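Local structure of titin heart isoform N2-B (Homo sapiens, 2BK8) at residues M9-E14 against V19-K24; Q30-T35 against I51-G56; R74-N79 against E83-A88. The protein is a structural protein of muscle, represented here by an immunoglobulin-like domain of its M-band region, where it probably serves as part of the sarcomere scaffold. All coordinates share one frame; numbering follows the deposited sequence.

The three contacts come in series along one I-set immunoglobulin domain, a sandwich of two beta sheets. Interactions 1 and 2 each join a strand of one sheet to a strand of the other, and their centres lie about 18 Å apart. Interaction 3 is a hairpin within a single sheet, about 15 Å from interaction 1 and 11 Å from interaction 2, centre to centre. Strand 83-92 of the hairpin neighbours strand 11-13 of interaction 1, and strand 71-78 neighbours strand 33-38 of interaction 2. Between the sheets the canonical cysteines pack without a disulfide, Cys23 SG 4.0 Å from Cys75 SG. Interactions 1 and 2 pin the sheets together on opposite sides of the domain centre.

Interaction 1: residues M9-E14 against V19-K24; sequences MHAVGE and VKYVCK
Ala11 packs against Val19 and Tyr21 where two strands of opposite sheets meet at the edge of the I-set immunoglobulin sandwich. Strands 11-13 and 19-24 run nearly antiparallel (157°) with axes 7.5 Å apart, and no direct hydrogen bond spans the gap. Tyr21 and Val19 share the bridging about equally. At CB the tyrosine side chain turns so that CG stands anti to the carbonyl carbon (chi1 -65°), which carries the ring across to residues 9-11. CD1 and CE1 meet Met9 O near the ring plane, CE1 at 3.3 Å. Further out, Ala11 CB comes obliquely to CZ and lies 3.8 Å from Tyr21 OH. That hydroxyl is hydrogen-bonded to Glu89 O on strand 83-92, and the ring meets that of Tyr73. A phenylalanine here would probably keep the oblique packing on Ala11 but leave the Glu89 carbonyl without its hydroxyl partner.

Two waters bridge the loop residue Met9 to the backbone of strand 19-24. One donates to both Met9 O and Lys20 O, at 2.8 Å from Met9 O; the other accepts from Met9 N and donates to Val22 O. At the far end Val19 CB faces Ala11 CB at 4.0 Å. Val19 CG1 presses on the backbone, 3.5 Å from Val12 O and equally close to Gly13 CA, where a beta carbon would be a tight fit.

Interaction 2: residues Q30-T35 against I51-G56; sequences QSTQVT and ITYEDG
Val34 and Tyr53 face each other from strands of different sheets, their CA atoms 7.1 Å apart, and no hydrogen bond joins the two backbones. Side-chain packing does the work instead. Val34 CG2 sits 3.6 Å above the plane of the Tyr53 ring, offset toward its rim on the CD1 side, and makes a CH-pi contact 3.9 Å from the ring centroid. The valine places this methyl beside its backbone N, while Tyr53 holds CG anti to the backbone N (chi1 170°), aiming the ring at Val34 and Thr32; the two side chains cross at about a right angle.

At the far end of the ring Thr32 CG2 lies 3.8 Å from Tyr53 OH, coming in obliquely. The threonine offers its methyl here, and its OG1 is hydrogen-bonded to Asp29 N. Gly56 N gives a weak hydrogen bond to Tyr53 OH (3.3 Å), tying the ring to the type I' turn formed by Asp55 and Gly56, both with positive phi.

Ala58 and Ile25, on strands 57-62 and 19-26, touch both Val34 and Tyr53. Strand 71-78 adds Cys75 against Val34 and Val77 against Thr32. Strand 49-54 being outermost in its sheet, the contact lies at the sandwich margin.

Interaction 3: residues R74-N79 against E83-A88; sequences RCKVVN and EDSSYA
Tyr87 lays its hydroxyl on one face of the Arg74 guanidinium: OH stands 3.1 Å above the plane, over the centre, and the ring and guanidinium planes are 44° apart. Although Arg74 NE is close to this hydroxyl, the angle is too poor for a hydrogen bond. At the guanidinium edge Ser85 OG lies in plane and accepts from Arg74 NE (3.0 Å, 155°), and a water, also in plane, accepts from NH2. The arginine reaches this position with a chain extended from CG to NE. Its aliphatic part runs alongside the tyrosine, CG lying 3.5 Å from Tyr87 CE1 and oblique to the ring.

Farther along the same face, Lys76 crosses Glu83 to form a salt bridge, NZ to OE2 at 3.4 Å. Glu83 OE2 also accepts from the water bound to Arg74, while a second water accepts from Lys76 NZ and donates to Glu83 OE1. Val78 CG2 rests on Glu83 CB.

Beneath these side chains is the antiparallel hairpin of strands 71-78 and 83-92. Cys75 and Ser86 form one hydrogen-bonded pair, with Cys75 N 2.9 Å from Ser86 O; Val77 and Asp84 form the next, with Val77 N 2.8 Å from Asp84 O. Cys75, Val77, Asp84 and Ser86 point to the other face of the sheet, where Cys75 and Val77 pack on strand 19-26, and Asp84 OD2 and Ser86 OG are hydrogen-bonded to Ser5.

The hairpin therefore has two chemically different faces. On the outer one, two positive groups share a single nearby carboxylate: Glu83 is likely to balance Lys76 directly and Arg74 largely through water, its OE2 staying 4.3 Å from Arg74 NH2.

Interaction 1: residues M9-E14 against V19-K24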
loop_
_atom_site.group_PDB
_atom_site.type_symbol
_atom_site.label_atom_id
_atom_site.label_comp_id
_atom_site.label_asym_id
_atom_site.label_seq_id
_atom_site.Cartn_x
_atom_site.Cartn_y
_atom_site.Cartn_z
ATOM N N MET A 9 -0.109 6.512 6.364
ATOM C CA MET A 9 -0.453 7.939 6.150
ATOM C C MET A 9 -0.898 8.285 4.711
ATOM O O MET A 9 -0.441 7.661 3.726
ATOM C CB MET A 9 0.731 8.834 6.514
ATOM C CG MET A 9 1.377 8.565 7.853
ATOM S SD MET A 9 0.210 8.640 9.240
ATOM C CE MET A 9 -0.168 10.387 9.382
ATOM N N HIS A 10 -1.777 9.282 4.585
ATOM C CA HIS A 10 -2.231 9.750 3.260
ATOM C C HIS A 10 -1.047 10.432 2.567
ATOM O O HIS A 10 -0.076 10.806 3.254
ATOM C CB HIS A 10 -3.414 10.744 3.378
ATOM C CG HIS A 10 -4.602 10.209 4.139
ATOM N ND1 HIS A 10 -5.183 8.989 3.853
ATOM C CD2 HIS A 10 -5.331 10.749 5.144
ATOM C CE1 HIS A 10 -6.198 8.787 4.678
ATOM N NE2 HIS A 10 -6.312 9.840 5.470
ATOM N N ALA A 11 -1.171 10.641 1.246
ATOM C CA ALA A 11 -0.193 11.391 0.424
ATOM C C ALA A 11 -0.839 12.207 -0.712
ATOM O O ALA A 11 -1.886 11.813 -1.247
ATOM C CB ALA A 11 0.835 10.409 -0.164
ATOM N N VAL A 12 -0.206 13.327 -1.059
ATOM C CA VAL A 12 -0.519 14.102 -2.287
ATOM C C VAL A 12 0.506 13.729 -3.361
ATOM O O VAL A 12 1.717 13.804 -3.123
ATOM C CB VAL A 12 -0.485 15.619 -2.051
ATOM C CG1 VAL A 12 -0.626 16.395 -3.399
ATOM C CG2 VAL A 12 -1.591 16.063 -1.105
ATOM N N GLY A 13 0.018 13.364 -4.540
ATOM C CA GLY A 13 0.899 13.021 -5.662
ATOM C C GLY A 13 0.793 14.133 -6.686
ATOM O O GLY A 13 -0.306 14.607 -6.979
ATOM N N GLU A 14 1.940 14.564 -7.201
ATOM C CA GLU A 14 1.958 15.513 -8.307
ATOM C C GLU A 14 2.145 14.767 -9.627
ATOM O O GLU A 14 2.913 13.802 -9.684
ATOM C CB GLU A 14 3.087 16.533 -8.151
ATOM C CG GLU A 14 2.930 17.457 -6.966
ATOM C CD GLU A 14 3.993 18.533 -6.933
ATOM O OE1 GLU A 14 4.476 18.940 -8.015
ATOM O OE2 GLU A 14 4.339 18.983 -5.823
ATOM N N VAL A 19 4.789 8.772 -5.030
ATOM C CA VAL A 19 4.489 8.802 -3.585
ATOM C C VAL A 19 4.864 7.436 -3.001
ATOM O O VAL A 19 5.063 6.482 -3.764
ATOM C CB VAL A 19 2.995 9.125 -3.240
ATOM C CG1 VAL A 19 2.557 10.468 -3.856
ATOM C CG2 VAL A 19 2.059 7.970 -3.635
ATOM N N LYS A 20 4.945 7.325 -1.670
ATOM C CA LYS A 20 5.195 6.044 -0.999
ATOM C C LYS A 20 4.186 5.816 0.100
ATOM O O LYS A 20 3.679 6.787 0.694
ATOM C CB LYS A 20 6.610 6.038 -0.379
ATOM C CG LYS A 20 6.890 7.224 0.567
ATOM C CD LYS A 20 8.130 7.030 1.463
ATOM C CE LYS A 20 8.021 7.802 2.798
ATOM N NZ LYS A 20 7.379 9.151 2.672
ATOM N N TYR A 21 3.922 4.540 0.378
ATOM C CA TYR A 21 3.131 4.116 1.523
ATOM C C TYR A 21 3.933 3.082 2.345
ATOM O O TYR A 21 4.488 2.129 1.800
ATOM C CB TYR A 21 1.765 3.529 1.102
ATOM C CG TYR A 21 0.901 4.576 0.451
ATOM C CD1 TYR A 21 0.210 5.534 1.224
ATOM C CD2 TYR A 21 0.824 4.675 -0.947
ATOM C CE1 TYR A 21 -0.566 6.538 0.602
ATOM C CE2 TYR A 21 0.054 5.634 -1.538
ATOM C CZ TYR A 21 -0.618 6.577 -0.766
ATOM O OH TYR A 21 -1.349 7.556 -1.417
ATOM N N VAL A 22 3.951 3.264 3.654
ATOM C CA VAL A 22 4.715 2.390 4.542
ATOM C C VAL A 22 3.783 1.813 5.597
ATOM O O VAL A 22 3.110 2.562 6.355
ATOM C CB VAL A 22 5.881 3.155 5.249
ATOM C CG1 VAL A 22 6.557 2.247 6.316
ATOM C CG2 VAL A 22 6.888 3.690 4.245
ATOM N N CYS A 23 3.760 0.486 5.675
ATOM C CA CYS A 23 2.920 -0.193 6.652
ATOM C C CYS A 23 3.775 -1.120 7.515
ATOM O O CYS A 23 4.385 -2.076 7.016
ATOM C CB CYS A 23 1.782 -0.978 5.957
ATOM S SG CYS A 23 0.669 -1.885 7.160
ATOM N N LYS A 24 3.812 -0.843 8.815
ATOM C CA LYS A 24 4.576 -1.665 9.756
ATOM C C LYS A 24 3.699 -2.751 10.447
ATOM O O LYS A 24 2.641 -2.442 10.991
ATOM C CB LYS A 24 5.269 -0.734 10.786
ATOM C CG LYS A 24 6.430 -1.324 11.533
ATOM C CD LYS A 24 7.053 -0.266 12.448
ATOM C CE LYS A 24 7.909 -0.911 13.513
ATOM N NZ LYS A 24 8.256 -0.006 14.650
HETATM O O HOH W 1 2.233 7.775 2.912
HETATM O O HOH W 2 2.426 5.568 5.554
#

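Interaction 2: residues Q30-T35 against I51-G56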
loop_
_atom_site.group_PDB
_atom_site.type_symbol
_atom_site.label_atom_id
_atom_site.label_comp_id
_atom_site.label_asym_id
_atom_site.label_seq_id
_atom_site.Cartn_x
_atom_site.Cartn_y
_atom_site.Cartn_z
ATOM N N GLN A 30 7.147 -16.365 9.643
ATOM C CA GLN A 30 7.571 -16.995 8.388
ATOM C C GLN A 30 6.436 -17.255 7.405
ATOM O O GLN A 30 6.701 -17.497 6.226
ATOM C CB GLN A 30 8.392 -18.287 8.626
ATOM C CG GLN A 30 7.628 -19.488 9.222
ATOM C CD GLN A 30 6.939 -20.374 8.173
ATOM O OE1 GLN A 30 7.508 -20.693 7.128
ATOM N NE2 GLN A 30 5.712 -20.787 8.468
ATOM N N SER A 31 5.187 -17.228 7.872
ATOM C CA SER A 31 4.051 -17.443 6.967
ATOM C C SER A 31 3.397 -16.147 6.435
ATOM O O SER A 31 2.510 -16.194 5.567
ATOM C CB SER A 31 3.010 -18.388 7.602
ATOM O OG SER A 31 2.173 -17.698 8.510
ATOM N N THR A 32 3.841 -14.989 6.931
ATOM C CA THR A 32 3.260 -13.704 6.546
ATOM C C THR A 32 3.453 -13.398 5.047
ATOM O O THR A 32 4.582 -13.458 4.559
ATOM C CB THR A 32 3.860 -12.563 7.398
ATOM O OG1 THR A 32 3.679 -12.869 8.787
ATOM C CG2 THR A 32 3.188 -11.237 7.077
ATOM N N GLN A 33 2.356 -13.097 4.338
ATOM C CA GLN A 33 2.355 -12.670 2.912
ATOM C C GLN A 33 1.592 -11.337 2.774
ATOM O O GLN A 33 0.512 -11.179 3.333
ATOM C CB GLN A 33 1.719 -13.733 1.984
ATOM C CG GLN A 33 1.568 -13.269 0.499
ATOM C CD GLN A 33 0.792 -14.244 -0.384
ATOM O OE1 GLN A 33 -0.440 -14.369 -0.275
ATOM N NE2 GLN A 33 1.508 -14.929 -1.279
ATOM N N VAL A 34 2.130 -10.398 1.989
ATOM C CA VAL A 34 1.522 -9.059 1.857
ATOM C C VAL A 34 1.098 -8.821 0.425
ATOM O O VAL A 34 1.851 -9.157 -0.496
ATOM C CB VAL A 34 2.540 -7.950 2.223
ATOM C CG1 VAL A 34 1.957 -6.528 1.958
ATOM C CG2 VAL A 34 2.993 -8.108 3.653
ATOM N N THR A 35 -0.124 -8.312 0.241
ATOM C CA THR A 35 -0.610 -7.940 -1.104
ATOM C C THR A 35 -1.221 -6.534 -1.024
ATOM O O THR A 35 -2.032 -6.241 -0.130
ATOM C CB THR A 35 -1.691 -8.947 -1.629
ATOM O OG1 THR A 35 -1.193 -10.298 -1.565
ATOM C CG2 THR A 35 -2.091 -8.644 -3.079
ATOM N N ILE A 51 7.314 -2.617 -5.100
ATOM C CA ILE A 51 6.713 -3.208 -3.898
ATOM C C ILE A 51 7.734 -4.116 -3.250
ATOM O O ILE A 51 8.326 -4.993 -3.904
ATOM C CB ILE A 51 5.440 -4.033 -4.229
ATOM C CG1 ILE A 51 4.372 -3.154 -4.902
ATOM C CG2 ILE A 51 4.835 -4.667 -2.952
ATOM C CD1 ILE A 51 3.195 -3.959 -5.503
ATOM N N THR A 52 7.922 -3.906 -1.945
ATOM C CA THR A 52 8.833 -4.749 -1.168
ATOM C C THR A 52 8.205 -5.133 0.187
ATOM O O THR A 52 7.392 -4.394 0.747
ATOM C CB THR A 52 10.215 -4.075 -0.935
ATOM O OG1 THR A 52 10.010 -2.795 -0.320
ATOM C CG2 THR A 52 10.979 -3.867 -2.279
ATOM N N TYR A 53 8.583 -6.305 0.685
ATOM C CA TYR A 53 8.235 -6.699 2.066
ATOM C C TYR A 53 9.371 -7.482 2.695
ATOM O O TYR A 53 9.808 -8.487 2.131
ATOM C CB TYR A 53 6.929 -7.514 2.166
ATOM C CG TYR A 53 6.774 -8.074 3.568
ATOM C CD1 TYR A 53 6.407 -7.243 4.634
ATOM C CD2 TYR A 53 7.072 -9.411 3.841
ATOM C CE1 TYR A 53 6.326 -7.748 5.964
ATOM C CE2 TYR A 53 7.005 -9.917 5.141
ATOM C CZ TYR A 53 6.633 -9.079 6.198
ATOM O OH TYR A 53 6.559 -9.602 7.476
ATOM N N GLU A 54 9.842 -7.029 3.866
ATOM C CA GLU A 54 10.907 -7.716 4.631
ATOM C C GLU A 54 10.786 -7.339 6.100
ATOM O O GLU A 54 10.581 -6.150 6.402
ATOM C CB GLU A 54 12.313 -7.305 4.157
ATOM C CG GLU A 54 12.438 -7.089 2.654
ATOM C CD GLU A 54 13.851 -6.910 2.169
ATOM O OE1 GLU A 54 14.794 -7.258 2.919
ATOM O OE2 GLU A 54 14.022 -6.455 1.008
ATOM N N ASP A 55 10.904 -8.331 7.001
ATOM C CA ASP A 55 11.100 -8.080 8.424
ATOM C C ASP A 55 10.029 -7.131 9.002
ATOM O O ASP A 55 10.350 -6.191 9.740
ATOM C CB ASP A 55 12.523 -7.542 8.638
ATOM C CG ASP A 55 12.951 -7.511 10.094
ATOM O OD1 ASP A 55 12.583 -8.398 10.897
ATOM O OD2 ASP A 55 13.717 -6.599 10.446
ATOM N N GLY A 56 8.765 -7.382 8.650
ATOM C CA GLY A 56 7.625 -6.596 9.158
ATOM C C GLY A 56 7.380 -5.216 8.598
ATOM O O GLY A 56 6.528 -4.456 9.095
#

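Interaction 3: residues R74-N79 against E83-A88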
loop_
_atom_site.group_PDB
_atom_site.type_symbol
_atom_site.label_atom_id
_atom_site.label_comp_id
_atom_site.label_asym_id
_atom_site.label_seq_id
_atom_site.Cartn_x
_atom_site.Cartn_y
_atom_site.Cartn_z
ATOM N N ARG A 74 -4.930 -0.182 -0.275
ATOM C CA ARG A 74 -5.065 -1.152 0.839
ATOM C C ARG A 74 -3.814 -2.015 0.909
ATOM O O ARG A 74 -3.327 -2.490 -0.113
ATOM C CB ARG A 74 -6.283 -2.065 0.627
ATOM C CG ARG A 74 -6.464 -3.258 1.607
ATOM C CD ARG A 74 -7.689 -4.096 1.173
ATOM N NE ARG A 74 -8.049 -5.174 2.091
ATOM C CZ ARG A 74 -9.190 -5.865 2.029
ATOM N NH1 ARG A 74 -10.105 -5.587 1.102
ATOM N NH2 ARG A 74 -9.444 -6.821 2.906
ATOM N N CYS A 75 -3.288 -2.203 2.118
ATOM C CA CYS A 75 -2.233 -3.209 2.374
ATOM C C CYS A 75 -2.904 -4.363 3.101
ATOM O O CYS A 75 -3.394 -4.198 4.243
ATOM C CB CYS A 75 -1.126 -2.626 3.262
ATOM S SG CYS A 75 0.229 -3.790 3.655
ATOM N N LYS A 76 -2.976 -5.513 2.430
ATOM C CA LYS A 76 -3.569 -6.735 3.017
ATOM C C LYS A 76 -2.514 -7.744 3.497
ATOM O O LYS A 76 -1.662 -8.212 2.733
ATOM C CB LYS A 76 -4.583 -7.412 2.041
ATOM C CG LYS A 76 -5.277 -8.647 2.641
ATOM C CD LYS A 76 -6.238 -9.262 1.622
ATOM C CE LYS A 76 -6.818 -10.568 2.128
ATOM N NZ LYS A 76 -8.203 -10.832 1.610
ATOM N N VAL A 77 -2.608 -8.120 4.774
ATOM C CA VAL A 77 -1.624 -9.011 5.396
ATOM C C VAL A 77 -2.266 -10.316 5.837
ATOM O O VAL A 77 -3.295 -10.306 6.498
ATOM C CB VAL A 77 -0.875 -8.310 6.559
ATOM C CG1 VAL A 77 0.399 -8.992 6.781
ATOM C CG2 VAL A 77 -0.531 -6.840 6.139
ATOM N N VAL A 78 -1.684 -11.437 5.414
ATOM C CA VAL A 78 -2.254 -12.768 5.685
ATOM C C VAL A 78 -1.169 -13.701 6.185
ATOM O O VAL A 78 -0.081 -13.757 5.606
ATOM C CB VAL A 78 -2.903 -13.394 4.407
ATOM C CG1 VAL A 78 -3.467 -14.776 4.682
ATOM C CG2 VAL A 78 -3.990 -12.498 3.866
ATOM N N ASN A 79 -1.467 -14.408 7.276
ATOM C CA ASN A 79 -0.687 -15.582 7.694
ATOM C C ASN A 79 -1.516 -16.799 8.056
ATOM O O ASN A 79 -2.701 -16.869 7.730
ATOM C CB ASN A 79 0.363 -15.261 8.772
ATOM C CG ASN A 79 -0.228 -14.930 10.126
ATOM O OD1 ASN A 79 -1.445 -14.809 10.301
ATOM N ND2 ASN A 79 0.655 -14.769 11.106
ATOM N N GLU A 83 -5.810 -12.638 9.277
ATOM C CA GLU A 83 -5.478 -11.532 8.380
ATOM C C GLU A 83 -5.845 -10.179 9.002
ATOM O O GLU A 83 -6.566 -10.140 10.019
ATOM C CB GLU A 83 -6.152 -11.738 7.021
ATOM C CG GLU A 83 -7.647 -11.460 6.943
ATOM C CD GLU A 83 -8.164 -11.544 5.507
ATOM O OE1 GLU A 83 -8.165 -12.657 4.929
ATOM O OE2 GLU A 83 -8.565 -10.495 4.960
ATOM N N ASP A 84 -5.286 -9.104 8.440
ATOM C CA ASP A 84 -5.614 -7.706 8.773
ATOM C C ASP A 84 -5.310 -6.830 7.544
ATOM O O ASP A 84 -4.513 -7.217 6.667
ATOM C CB ASP A 84 -4.778 -7.239 9.983
ATOM C CG ASP A 84 -5.321 -5.943 10.663
ATOM O OD1 ASP A 84 -6.429 -5.447 10.353
ATOM O OD2 ASP A 84 -4.635 -5.444 11.579
ATOM N N SER A 85 -5.938 -5.657 7.476
ATOM C CA SER A 85 -5.656 -4.691 6.385
ATOM C C SER A 85 -5.608 -3.264 6.944
ATOM O O SER A 85 -6.292 -2.958 7.955
ATOM C CB SER A 85 -6.777 -4.746 5.330
ATOM O OG SER A 85 -6.859 -6.000 4.663
ATOM N N SER A 86 -4.890 -2.387 6.222
ATOM C CA SER A 86 -4.771 -0.970 6.565
ATOM C C SER A 86 -4.947 -0.187 5.255
ATOM O O SER A 86 -4.662 -0.737 4.197
ATOM C CB SER A 86 -3.418 -0.720 7.267
ATOM O OG SER A 86 -3.430 -1.288 8.591
ATOM N N TYR A 87 -5.470 1.043 5.350
ATOM C CA TYR A 87 -5.909 1.826 4.173
ATOM C C TYR A 87 -5.347 3.256 4.202
ATOM O O TYR A 87 -5.113 3.800 5.280
ATOM C CB TYR A 87 -7.448 1.872 4.154
ATOM C CG TYR A 87 -8.127 0.523 4.006
ATOM C CD1 TYR A 87 -8.486 0.033 2.762
ATOM C CD2 TYR A 87 -8.434 -0.255 5.129
ATOM C CE1 TYR A 87 -9.120 -1.207 2.621
ATOM C CE2 TYR A 87 -9.079 -1.505 4.998
ATOM C CZ TYR A 87 -9.412 -1.968 3.730
ATOM O OH TYR A 87 -10.047 -3.177 3.539
ATOM N N ALA A 88 -5.129 3.868 3.021
ATOM C CA ALA A 88 -4.807 5.301 2.951
ATOM C C ALA A 88 -5.156 5.868 1.568
ATOM O O ALA A 88 -5.362 5.099 0.632
ATOM C CB ALA A 88 -3.320 5.527 3.285
HETATM O O HOH W 3 -8.145 -7.895 5.672
HETATM O O HOH W 4 -9.043 -13.227 2.590
#